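Local structure of inositol 2-dehydrogenase (Sinorhizobium meliloti, 4HKT) at residues Lys16-Ala21 / Ala66-Thr71; Ala32-Phe37 / Asp56-Ala61; Ala40-Ala45 / Cys50-Ile55; Asp78-Phe83 / Lys88-Glu93. The protein catalyses the NAD+-dependent oxidation of myo-inositol to scyllo-inosose (2-keto-myo-inositol), the first step in the breakdown of inositol to acetyl-CoA. All coordinates share one frame; numbering follows the deposited sequence.

Interaction 1 (Lys16-Ala21 / Ala66-Thr71); sequences KVHAKA and AVVICT
H18, on helix 13-24, the first helix of the Rossmann domain, meets the strand 66-69 and the turn after it through V68 and C70, the three residues that account for nearly all the surface buried here. Its imidazole lies against both partners obliquely. CD2 is 3.5 Å from SG of C70, and the sulfur sits 4.4 Å from the ring centroid, 59° off the ring normal, a sulfur-aromatic approach that is neither face-on nor edge-on. Beside it, CG1 of V68 fills the corner where the ring leaves the backbone, 3.9 Å from CB of H18. That methyl is anti to the valine's own N (chi1 170°), the torsion that turns it toward the helix. The far end of the imidazole is held by the carboxylate of E93, which pairs with NE2, while F91 and Y284 add aromatic neighbours. Replacing H18 with an alanine would probably leave E93 without this partner and remove the ring against which C70 and V68 pack. The helix follows the first strand through a G10, G12, G15 pattern consistent with the dinucleotide-binding GxGxxG turn; its packing over the central strand 66-69 is characteristic of the NAD-binding Rossmann fold.

Interaction 2 (Ala32-Phe37 / Asp56-Ala61); sequences AVADAF and DAIEAA
Strand 32-34 and helix 56-60 run roughly antiparallel, their axes 9.4 Å apart at the closest point and 142° between their directions, with A32 and I58 the nearest pair of CA atoms. This is helix-on-sheet packing of the Rossmann fold; V33 points away from this helix, toward helix 38-48 on the opposite face of the sheet. One side chain carries nearly all of the contact from the helix: I58 reaches the two alanines, A32 and A34, whose CB atoms point to the same face because they alternate along the strand. With CG1 anti to the carbonyl carbon (chi1 -68°) and the chain extended beyond it, CD1 sits between the two alanine methyls, 3.8 Å from CB of A34 and 4.0 Å from CB of A32, with CG1 3.9 Å from CB of A32. CD1 of I58 also comes within 4.3 Å of C of V33. The small alanine side chains probably allow the isoleucine this close approach, and L9 and F83 add to the apolar surroundings of I58. Past the strand, D35 forms an Asx turn: its OD2 accepts from N of F37 at 2.9 Å, on the anti side and 34° out of the carboxylate plane.

Interaction 3 (Ala40-Ala45 / Cys50-Ile55); sequences AAEAIA and CEVRTI
Helix 40-45 and the extended segment 50-55 are joined by the last turn of helix 38-48 and a brief link, and their backbones come nearest at A45 and C50, with CA atoms 4.8 Å apart. A single weak hydrogen bond joins them there, from N of C50 to O of A45, at 3.4 Å and well bent (129°). Beyond it the chain runs back along the helix, and V52 turns both methyls to it. CG2 bridges two alanines one turn apart: it presses on CB of A45 at 3.5 Å, tighter than the usual carbon-carbon contact, and also lies against CB of A41 and the backbone between A41 and E42. CG1 adds a contact at 4.0 Å to CB of A41, and CG of E42 lies loosely alongside CG2. Deeper in, CB of A45 rests 3.1 Å from O of C50, whose SG turns toward CA of the same alanine. On the segment's other side E51 and R53 form a salt bridge, NH2 of R53 bonding at 2.8 Å to OE2 of E51; OE2 lies in the guanidinium plane, whereas NH2 approaches from above the carboxylate plane. D63 is a second anionic partner of this arginine. Strand 51-52 pairs with strand 28-34, making helix 38-48 the connection of a beta-alpha-beta unit at the edge of the parallel Rossmann sheet.

Interaction 4 (Asp78-Phe83 / Lys88-Glu93); sequences DLIERF and KAIFCE. With EDO (1,2-ethanediol), chain U.
I80, F83 and I90 interlock along a helix and a strand that run nearly antiparallel, at 167°, with their axes 8.7 Å apart. I90 is the bump of the strand: its CD1 pushes into the hollow beside the helix backbone, 3.7 Å from O of I80, while CG1 lies 3.9 Å from CB of F83. Its CG2 faces CG1 of I80 more loosely. I80 answers from the helix, its CD1 extending to SG of C92 at 3.8 Å and filling the space beside it. An alanine in place of I80 would probably open a gap over C92 and leave the CG2 branch of I90 without its neighbour. At the turn, with CG anti to its carbonyl carbon (chi1 -88°), K88 sets CG at the edge of the F83 ring, 3.9 Å from CD1; a bend at chi2 turns NZ toward the carbonyls of A61 and E59. There too, N of K88 bonds to O of F83 at 2.9 Å. On the outer side a 1,2-ethanediol, probably picked up during crystallisation, donates to OE1 of E81, which also pairs with R102. Strand 89-93 lies between strands 66-69 and 117-120, and helix 76-85 touches helices 55-60 and 100-112.

Overall arrangement
All four contacts belong to one parallel Rossmann sheet and place helices on its strands. Interactions 1, 2 and 4 are buried, whereas interaction 3, at the outer strand, is partly open. Interactions 3 and 4 each close a beta-alpha-beta unit with a backbone hydrogen bond, weak in the first; interactions 1 and 2 have no hydrogen bond between their segments and rest mainly on side chains, sulfur-aromatic and apolar in the first, aliphatic in the second. Neighbouring strands tie interactions 2 and 3 together through backbone pairing of V33 with E51 and R53, and interactions 1 and 4 likewise through I69 and F91. Interactions 2 and 4 meet between helices, where E59 and R82 form a salt bridge.

Interaction 1 (Lys16-Ala21 / Ala66-Thr71)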
loop_
_atom_site.group_PDB
_atom_site.type_symbol
_atom_site.label_atom_id
_atom_site.label_comp_id
_atom_site.label_asym_id
_atom_site.label_seq_id
_atom_site.Cartn_x
_atom_site.Cartn_y
_atom_site.Cartn_z
ATOM N N LYS B 16 25.658 -18.985 12.458
ATOM C CA LYS B 16 25.455 -19.382 11.059
ATOM C C LYS B 16 25.233 -18.165 10.166
ATOM O O LYS B 16 25.719 -18.108 9.044
ATOM C CB LYS B 16 24.268 -20.342 10.928
ATOM C CG LYS B 16 24.491 -21.731 11.524
ATOM C CD LYS B 16 23.300 -22.654 11.247
ATOM C CE LYS B 16 23.608 -24.122 11.514
ATOM N NZ LYS B 16 23.044 -24.614 12.805
ATOM N N VAL B 17 24.522 -17.176 10.689
ATOM C CA VAL B 17 24.183 -15.991 9.926
ATOM C C VAL B 17 25.446 -15.185 9.619
ATOM O O VAL B 17 25.616 -14.669 8.504
ATOM C CB VAL B 17 23.163 -15.130 10.696
ATOM C CG1 VAL B 17 23.118 -13.729 10.152
ATOM C CG2 VAL B 17 21.772 -15.769 10.662
ATOM N N HIS B 18 26.331 -15.067 10.611
ATOM C CA HIS B 18 27.626 -14.406 10.400
ATOM C C HIS B 18 28.586 -15.189 9.512
ATOM O O HIS B 18 29.321 -14.609 8.743
ATOM C CB HIS B 18 28.284 -14.077 11.733
ATOM C CG HIS B 18 27.569 -13.009 12.478
ATOM N ND1 HIS B 18 27.510 -11.711 12.023
ATOM C CD2 HIS B 18 26.827 -13.052 13.606
ATOM C CE1 HIS B 18 26.797 -10.987 12.866
ATOM N NE2 HIS B 18 26.362 -11.782 13.830
ATOM N N ALA B 19 28.579 -16.504 9.635
ATOM C CA ALA B 19 29.331 -17.348 8.733
ATOM C C ALA B 19 28.960 -17.001 7.287
ATOM O O ALA B 19 29.841 -16.757 6.434
ATOM C CB ALA B 19 29.025 -18.816 9.024
ATOM N N LYS B 20 27.652 -16.962 7.021
ATOM C CA LYS B 20 27.139 -16.618 5.689
ATOM C C LYS B 20 27.602 -15.238 5.257
ATOM O O LYS B 20 28.002 -15.051 4.106
ATOM C CB LYS B 20 25.605 -16.675 5.646
ATOM C CG LYS B 20 25.016 -16.196 4.318
ATOM C CD LYS B 20 23.540 -16.536 4.152
ATOM C CE LYS B 20 23.169 -16.477 2.666
ATOM N NZ LYS B 20 21.706 -16.528 2.397
ATOM N N ALA B 21 27.529 -14.259 6.156
ATOM C CA ALA B 21 27.873 -12.882 5.771
ATOM C C ALA B 21 29.377 -12.726 5.546
ATOM O O ALA B 21 29.801 -11.991 4.668
ATOM C CB ALA B 21 27.383 -11.887 6.808
ATOM N N ALA B 66 40.689 -11.087 12.935
ATOM C CA ALA B 66 39.458 -10.588 13.470
ATOM C C ALA B 66 38.649 -11.769 13.948
ATOM O O ALA B 66 38.729 -12.851 13.342
ATOM C CB ALA B 66 38.701 -9.834 12.392
ATOM N N VAL B 67 37.870 -11.553 15.017
ATOM C CA VAL B 67 36.934 -12.552 15.520
ATOM C C VAL B 67 35.506 -12.049 15.542
ATOM O O VAL B 67 35.259 -10.861 15.726
ATOM C CB VAL B 67 37.270 -13.070 16.949
ATOM C CG1 VAL B 67 38.528 -13.900 16.901
ATOM C CG2 VAL B 67 37.423 -11.940 17.950
ATOM N N VAL B 68 34.587 -12.989 15.344
ATOM C CA VAL B 68 33.164 -12.765 15.478
ATOM C C VAL B 68 32.735 -13.617 16.661
ATOM O O VAL B 68 32.873 -14.844 16.634
ATOM C CB VAL B 68 32.425 -13.184 14.199
ATOM C CG1 VAL B 68 30.930 -13.175 14.421
ATOM C CG2 VAL B 68 32.802 -12.250 13.046
ATOM N N ILE B 69 32.232 -12.965 17.703
ATOM C CA ILE B 69 31.844 -13.665 18.928
ATOM C C ILE B 69 30.315 -13.821 18.952
ATOM O O ILE B 69 29.556 -12.825 19.093
ATOM C CB ILE B 69 32.330 -12.940 20.193
ATOM C CG1 ILE B 69 33.839 -12.712 20.154
ATOM C CG2 ILE B 69 31.889 -13.704 21.435
ATOM C CD1 ILE B 69 34.355 -11.727 21.193
ATOM N N CYS B 70 29.900 -15.081 18.792
ATOM C CA CYS B 70 28.515 -15.516 18.766
ATOM C C CYS B 70 28.282 -16.600 19.828
ATOM O O CYS B 70 27.377 -17.387 19.693
ATOM C CB CYS B 70 28.181 -16.099 17.383
ATOM S SG CYS B 70 28.431 -14.878 16.077
ATOM N N THR B 71 29.111 -16.640 20.855
ATOM C CA THR B 71 28.961 -17.610 21.934
ATOM C C THR B 71 27.886 -17.129 22.912
ATOM O O THR B 71 27.347 -16.040 22.763
ATOM C CB THR B 71 30.304 -17.790 22.668
ATOM O OG1 THR B 71 30.853 -16.500 22.934
ATOM C CG2 THR B 71 31.288 -18.602 21.827
#

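Interaction 2 (Ala32-Phe37 / Asp56-Ala61)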
loop_
_atom_site.group_PDB
_atom_site.type_symbol
_atom_site.label_atom_id
_atom_site.label_comp_id
_atom_site.label_asym_id
_atom_site.label_seq_id
_atom_site.Cartn_x
_atom_site.Cartn_y
_atom_site.Cartn_z
ATOM N N ALA B 32 38.531 -20.191 10.601
ATOM C CA ALA B 32 38.325 -21.105 11.719
ATOM C C ALA B 32 36.995 -20.898 12.421
ATOM O O ALA B 32 36.532 -19.769 12.559
ATOM C CB ALA B 32 39.462 -20.975 12.714
ATOM N N VAL B 33 36.371 -22.001 12.818
ATOM C CA VAL B 33 35.193 -21.976 13.672
ATOM C C VAL B 33 35.491 -22.695 14.977
ATOM O O VAL B 33 36.228 -23.678 14.987
ATOM C CB VAL B 33 34.006 -22.705 13.032
ATOM C CG1 VAL B 33 32.769 -22.624 13.937
ATOM C CG2 VAL B 33 33.712 -22.110 11.675
ATOM N N ALA B 34 34.885 -22.210 16.063
ATOM C CA ALA B 34 34.917 -22.867 17.352
ATOM C C ALA B 34 33.510 -22.878 17.984
ATOM O O ALA B 34 32.667 -22.015 17.687
ATOM C CB ALA B 34 35.920 -22.179 18.264
ATOM N N ASP B 35 33.268 -23.870 18.837
ATOM C CA ASP B 35 31.993 -24.031 19.539
ATOM C C ASP B 35 32.202 -25.075 20.629
ATOM O O ASP B 35 33.112 -25.888 20.535
ATOM C CB ASP B 35 30.883 -24.485 18.574
ATOM C CG ASP B 35 29.483 -24.319 19.160
ATOM O OD1 ASP B 35 28.952 -23.182 19.175
ATOM O OD2 ASP B 35 28.904 -25.340 19.587
ATOM N N ALA B 36 31.391 -25.045 21.680
ATOM C CA ALA B 36 31.502 -26.049 22.743
ATOM C C ALA B 36 30.968 -27.415 22.275
ATOM O O ALA B 36 31.347 -28.447 22.816
ATOM C CB ALA B 36 30.771 -25.589 23.991
ATOM N N PHE B 37 30.079 -27.410 21.282
ATOM C CA PHE B 37 29.567 -28.641 20.696
ATOM C C PHE B 37 30.228 -28.870 19.328
ATOM O O PHE B 37 29.833 -28.247 18.344
ATOM C CB PHE B 37 28.036 -28.578 20.592
ATOM C CG PHE B 37 27.400 -29.836 20.041
ATOM C CD1 PHE B 37 27.792 -31.103 20.494
ATOM C CD2 PHE B 37 26.394 -29.760 19.076
ATOM C CE1 PHE B 37 27.210 -32.256 19.982
ATOM C CE2 PHE B 37 25.804 -30.914 18.571
ATOM C CZ PHE B 37 26.215 -32.161 19.022
ATOM N N ASP B 56 41.213 -21.050 22.421
ATOM C CA ASP B 56 42.638 -20.831 22.722
ATOM C C ASP B 56 43.490 -20.756 21.436
ATOM O O ASP B 56 44.410 -19.950 21.325
ATOM C CB ASP B 56 43.198 -21.953 23.633
ATOM C CG ASP B 56 42.774 -21.813 25.113
ATOM O OD1 ASP B 56 42.153 -20.790 25.500
ATOM O OD2 ASP B 56 43.070 -22.739 25.906
ATOM N N ALA B 57 43.184 -21.606 20.478
ATOM C CA ALA B 57 43.968 -21.680 19.252
ATOM C C ALA B 57 43.710 -20.429 18.416
ATOM O O ALA B 57 44.632 -19.780 17.932
ATOM C CB ALA B 57 43.611 -22.935 18.466
ATOM N N ILE B 58 42.442 -20.079 18.276
ATOM C CA ILE B 58 42.083 -18.852 17.559
ATOM C C ILE B 58 42.714 -17.636 18.231
ATOM O O ILE B 58 43.290 -16.794 17.552
ATOM C CB ILE B 58 40.552 -18.737 17.370
ATOM C CG1 ILE B 58 40.071 -19.827 16.410
ATOM C CG2 ILE B 58 40.166 -17.366 16.825
ATOM C CD1 ILE B 58 38.591 -20.174 16.524
ATOM N N GLU B 59 42.661 -17.562 19.562
ATOM C CA GLU B 59 43.378 -16.505 20.306
ATOM C C GLU B 59 44.876 -16.399 19.949
ATOM O O GLU B 59 45.396 -15.293 19.700
ATOM C CB GLU B 59 43.214 -16.742 21.803
ATOM C CG GLU B 59 43.696 -15.635 22.746
ATOM C CD GLU B 59 43.491 -16.015 24.204
ATOM O OE1 GLU B 59 43.408 -17.233 24.490
ATOM O OE2 GLU B 59 43.418 -15.127 25.076
ATOM N N ALA B 60 45.577 -17.534 19.941
ATOM C CA ALA B 60 47.038 -17.529 19.695
ATOM C C ALA B 60 47.405 -17.420 18.216
ATOM O O ALA B 60 48.528 -17.043 17.900
ATOM C CB ALA B 60 47.685 -18.777 20.293
ATOM N N ALA B 61 46.459 -17.706 17.319
ATOM C CA ALA B 61 46.745 -17.785 15.873
ATOM C C ALA B 61 47.230 -16.513 15.212
ATOM O O ALA B 61 46.575 -15.474 15.254
ATOM C CB ALA B 61 45.537 -18.314 15.118
#

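Interaction 3 (Ala40-Ala45 / Cys50-Ile55)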
loop_
_atom_site.group_PDB
_atom_site.type_symbol
_atom_site.label_atom_id
_atom_site.label_comp_id
_atom_site.label_asym_id
_atom_site.label_seq_id
_atom_site.Cartn_x
_atom_site.Cartn_y
_atom_site.Cartn_z
ATOM N N ALA B 40 28.356 -28.993 15.893
ATOM C CA ALA B 40 27.908 -27.682 15.416
ATOM C C ALA B 40 29.019 -26.952 14.665
ATOM O O ALA B 40 28.774 -26.370 13.613
ATOM C CB ALA B 40 27.405 -26.840 16.576
ATOM N N ALA B 41 30.235 -27.006 15.204
ATOM C CA ALA B 41 31.393 -26.378 14.585
ATOM C C ALA B 41 31.743 -27.079 13.292
ATOM O O ALA B 41 31.893 -26.441 12.248
ATOM C CB ALA B 41 32.577 -26.421 15.532
ATOM N N GLU B 42 31.867 -28.402 13.377
ATOM C CA GLU B 42 32.087 -29.253 12.205
ATOM C C GLU B 42 31.113 -28.915 11.070
ATOM O O GLU B 42 31.527 -28.724 9.926
ATOM C CB GLU B 42 31.958 -30.736 12.589
ATOM C CG GLU B 42 33.149 -31.295 13.362
ATOM C CD GLU B 42 32.836 -32.612 14.067
ATOM O OE1 GLU B 42 32.087 -33.437 13.500
ATOM O OE2 GLU B 42 33.344 -32.829 15.191
ATOM N N ALA B 43 29.825 -28.819 11.393
ATOM C CA ALA B 43 28.812 -28.467 10.390
ATOM C C ALA B 43 29.172 -27.187 9.624
ATOM O O ALA B 43 29.042 -27.117 8.399
ATOM C CB ALA B 43 27.437 -28.330 11.047
ATOM N N ILE B 44 29.633 -26.169 10.347
ATOM C CA ILE B 44 29.986 -24.899 9.716
ATOM C C ILE B 44 31.292 -25.049 8.946
ATOM O O ILE B 44 31.425 -24.519 7.849
ATOM C CB ILE B 44 30.045 -23.745 10.751
ATOM C CG1 ILE B 44 28.629 -23.467 11.274
ATOM C CG2 ILE B 44 30.629 -22.482 10.139
ATOM C CD1 ILE B 44 28.525 -22.315 12.246
ATOM N N ALA B 45 32.254 -25.755 9.530
ATOM C CA ALA B 45 33.496 -26.089 8.830
ATOM C C ALA B 45 33.199 -26.886 7.557
ATOM O O ALA B 45 33.733 -26.586 6.487
ATOM C CB ALA B 45 34.412 -26.895 9.738
ATOM N N CYS B 50 36.314 -24.337 6.118
ATOM C CA CYS B 50 37.287 -23.768 7.060
ATOM C C CYS B 50 37.532 -24.793 8.166
ATOM O O CYS B 50 36.866 -25.827 8.197
ATOM C CB CYS B 50 36.756 -22.463 7.649
ATOM S SG CYS B 50 35.358 -22.721 8.749
ATOM N N GLU B 51 38.465 -24.500 9.074
ATOM C CA GLU B 51 38.921 -25.469 10.076
ATOM C C GLU B 51 38.109 -25.374 11.363
ATOM O O GLU B 51 37.599 -24.315 11.711
ATOM C CB GLU B 51 40.388 -25.220 10.424
ATOM C CG GLU B 51 41.314 -25.007 9.232
ATOM C CD GLU B 51 42.704 -24.565 9.652
ATOM O OE1 GLU B 51 43.235 -25.130 10.630
ATOM O OE2 GLU B 51 43.262 -23.635 9.029
ATOM N N VAL B 52 38.008 -26.475 12.088
ATOM C CA VAL B 52 37.506 -26.415 13.460
ATOM C C VAL B 52 38.682 -26.252 14.402
ATOM O O VAL B 52 39.505 -27.144 14.497
ATOM C CB VAL B 52 36.721 -27.683 13.829
ATOM C CG1 VAL B 52 36.319 -27.676 15.304
ATOM C CG2 VAL B 52 35.497 -27.800 12.930
ATOM N N ARG B 53 38.768 -25.110 15.086
ATOM C CA ARG B 53 39.794 -24.907 16.123
ATOM C C ARG B 53 39.166 -24.669 17.492
ATOM O O ARG B 53 37.943 -24.552 17.622
ATOM C CB ARG B 53 40.725 -23.742 15.784
ATOM C CG ARG B 53 41.473 -23.883 14.476
ATOM C CD ARG B 53 42.417 -22.726 14.237
ATOM N NE ARG B 53 42.880 -22.692 12.845
ATOM C CZ ARG B 53 43.641 -21.736 12.309
ATOM N NH1 ARG B 53 44.044 -20.695 13.027
ATOM N NH2 ARG B 53 44.004 -21.817 11.033
ATOM N N THR B 54 40.007 -24.624 18.514
ATOM C CA THR B 54 39.557 -24.233 19.836
ATOM C C THR B 54 39.633 -22.709 19.901
ATOM O O THR B 54 40.212 -22.077 19.014
ATOM C CB THR B 54 40.438 -24.827 20.945
ATOM O OG1 THR B 54 41.753 -24.274 20.858
ATOM C CG2 THR B 54 40.507 -26.360 20.824
ATOM N N ILE B 55 39.059 -22.143 20.957
ATOM C CA ILE B 55 39.127 -20.697 21.205
ATOM C C ILE B 55 40.561 -20.291 21.543
ATOM O O ILE B 55 41.088 -19.320 20.983
ATOM C CB ILE B 55 38.137 -20.268 22.307
ATOM C CG1 ILE B 55 36.702 -20.464 21.777
ATOM C CG2 ILE B 55 38.407 -18.822 22.736
ATOM C CD1 ILE B 55 35.601 -20.384 22.812
#

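Interaction 4 (Asp78-Phe83 / Lys88-Glu93)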
loop_
_atom_site.group_PDB
_atom_site.type_symbol
_atom_site.label_atom_id
_atom_site.label_comp_id
_atom_site.label_asym_id
_atom_site.label_seq_id
_atom_site.Cartn_x
_atom_site.Cartn_y
_atom_site.Cartn_z
ATOM N N ASP B 78 34.552 -11.407 28.696
ATOM C CA ASP B 78 35.852 -12.045 28.871
ATOM C C ASP B 78 36.495 -12.289 27.505
ATOM O O ASP B 78 37.682 -12.086 27.324
ATOM C CB ASP B 78 35.674 -13.385 29.601
ATOM C CG ASP B 78 35.433 -13.222 31.087
ATOM O OD1 ASP B 78 35.598 -12.113 31.617
ATOM O OD2 ASP B 78 35.062 -14.219 31.745
ATOM N N LEU B 79 35.703 -12.727 26.550
ATOM C CA LEU B 79 36.234 -12.989 25.220
ATOM C C LEU B 79 36.672 -11.713 24.525
ATOM O O LEU B 79 37.739 -11.689 23.885
ATOM C CB LEU B 79 35.246 -13.765 24.380
ATOM C CG LEU B 79 35.175 -15.242 24.732
ATOM C CD1 LEU B 79 34.019 -15.867 23.987
ATOM C CD2 LEU B 79 36.483 -15.981 24.417
ATOM N N ILE B 80 35.911 -10.628 24.696
ATOM C CA ILE B 80 36.323 -9.328 24.163
ATOM C C ILE B 80 37.670 -8.930 24.770
ATOM O O ILE B 80 38.592 -8.545 24.052
ATOM C CB ILE B 80 35.271 -8.211 24.424
ATOM C CG1 ILE B 80 33.989 -8.492 23.653
ATOM C CG2 ILE B 80 35.847 -6.865 24.036
ATOM C CD1 ILE B 80 32.768 -7.731 24.174
ATOM N N GLU B 81 37.814 -9.018 26.084
ATOM C CA GLU B 81 39.084 -8.629 26.719
ATOM C C GLU B 81 40.275 -9.484 26.225
ATOM O O GLU B 81 41.360 -8.956 25.948
ATOM C CB GLU B 81 38.973 -8.722 28.248
ATOM C CG GLU B 81 38.093 -7.660 28.855
ATOM C CD GLU B 81 37.868 -7.818 30.351
ATOM O OE1 GLU B 81 38.042 -8.945 30.875
ATOM O OE2 GLU B 81 37.460 -6.819 30.995
ATOM N N ARG B 82 40.067 -10.786 26.109
ATOM C CA ARG B 82 41.102 -11.696 25.636
ATOM C C ARG B 82 41.532 -11.373 24.180
ATOM O O ARG B 82 42.737 -11.309 23.860
ATOM C CB ARG B 82 40.611 -13.129 25.693
ATOM C CG ARG B 82 40.607 -13.787 27.065
ATOM C CD ARG B 82 39.839 -15.097 27.016
ATOM N NE ARG B 82 40.602 -16.089 26.290
ATOM C CZ ARG B 82 40.252 -17.356 26.093
ATOM N NH1 ARG B 82 39.111 -17.838 26.549
ATOM N NH2 ARG B 82 41.075 -18.150 25.404
ATOM N N PHE B 83 40.561 -11.146 23.302
ATOM C CA PHE B 83 40.925 -10.923 21.913
ATOM C C PHE B 83 41.482 -9.529 21.699
ATOM O O PHE B 83 42.353 -9.330 20.819
ATOM C CB PHE B 83 39.792 -11.344 20.963
ATOM C CG PHE B 83 39.710 -12.820 20.782
ATOM C CD1 PHE B 83 40.400 -13.436 19.746
ATOM C CD2 PHE B 83 39.025 -13.616 21.674
ATOM C CE1 PHE B 83 40.366 -14.815 19.591
ATOM C CE2 PHE B 83 38.964 -14.985 21.508
ATOM C CZ PHE B 83 39.647 -15.589 20.464
ATOM N N LYS B 88 43.407 -8.978 18.119
ATOM C CA LYS B 88 42.418 -9.244 17.077
ATOM C C LYS B 88 41.420 -8.091 17.060
ATOM O O LYS B 88 41.184 -7.476 18.104
ATOM C CB LYS B 88 41.669 -10.553 17.324
ATOM C CG LYS B 88 42.309 -11.811 16.742
ATOM C CD LYS B 88 43.592 -12.223 17.429
ATOM C CE LYS B 88 44.039 -13.578 16.896
ATOM N NZ LYS B 88 45.450 -13.916 17.217
ATOM N N ALA B 89 40.869 -7.770 15.881
ATOM C CA ALA B 89 39.674 -6.914 15.813
ATOM C C ALA B 89 38.501 -7.793 16.243
ATOM O O ALA B 89 38.487 -8.991 15.991
ATOM C CB ALA B 89 39.461 -6.372 14.396
ATOM N N ILE B 90 37.493 -7.183 16.866
ATOM C CA ILE B 90 36.416 -7.935 17.514
ATOM C C ILE B 90 35.036 -7.418 17.101
ATOM O O ILE B 90 34.715 -6.231 17.210
ATOM C CB ILE B 90 36.517 -7.791 19.044
ATOM C CG1 ILE B 90 37.889 -8.197 19.555
ATOM C CG2 ILE B 90 35.463 -8.612 19.749
ATOM C CD1 ILE B 90 38.389 -7.260 20.630
ATOM N N PHE B 91 34.244 -8.328 16.617
ATOM C CA PHE B 91 32.844 -8.075 16.431
ATOM C C PHE B 91 32.136 -8.953 17.462
ATOM O O PHE B 91 32.298 -10.178 17.441
ATOM C CB PHE B 91 32.385 -8.453 15.027
ATOM C CG PHE B 91 30.917 -8.334 14.851
ATOM C CD1 PHE B 91 30.356 -7.151 14.380
ATOM C CD2 PHE B 91 30.092 -9.360 15.224
ATOM C CE1 PHE B 91 28.986 -7.019 14.279
ATOM C CE2 PHE B 91 28.724 -9.240 15.136
ATOM C CZ PHE B 91 28.167 -8.060 14.665
ATOM N N CYS B 92 31.327 -8.353 18.327
ATOM C CA CYS B 92 30.630 -9.130 19.328
ATOM C C CYS B 92 29.111 -8.974 19.275
ATOM O O CYS B 92 28.619 -7.870 19.334
ATOM C CB CYS B 92 31.136 -8.762 20.721
ATOM S SG CYS B 92 30.609 -9.953 21.970
ATOM N N GLU B 93 28.387 -10.080 19.151
ATOM C CA GLU B 93 26.931 -10.048 19.284
ATOM C C GLU B 93 26.500 -9.432 20.639
ATOM O O GLU B 93 27.198 -9.553 21.646
ATOM C CB GLU B 93 26.338 -11.433 19.138
ATOM C CG GLU B 93 26.036 -11.826 17.698
ATOM C CD GLU B 93 24.941 -10.961 17.063
ATOM O OE1 GLU B 93 24.015 -10.528 17.784
ATOM O OE2 GLU B 93 25.050 -10.672 15.854
HETATM C C1 EDO U . 39.677 -13.178 30.500
HETATM O O1 EDO U . 41.047 -13.563 30.310
HETATM C C2 EDO U . 39.480 -11.696 30.232
HETATM O O2 EDO U . 40.114 -10.837 31.196
#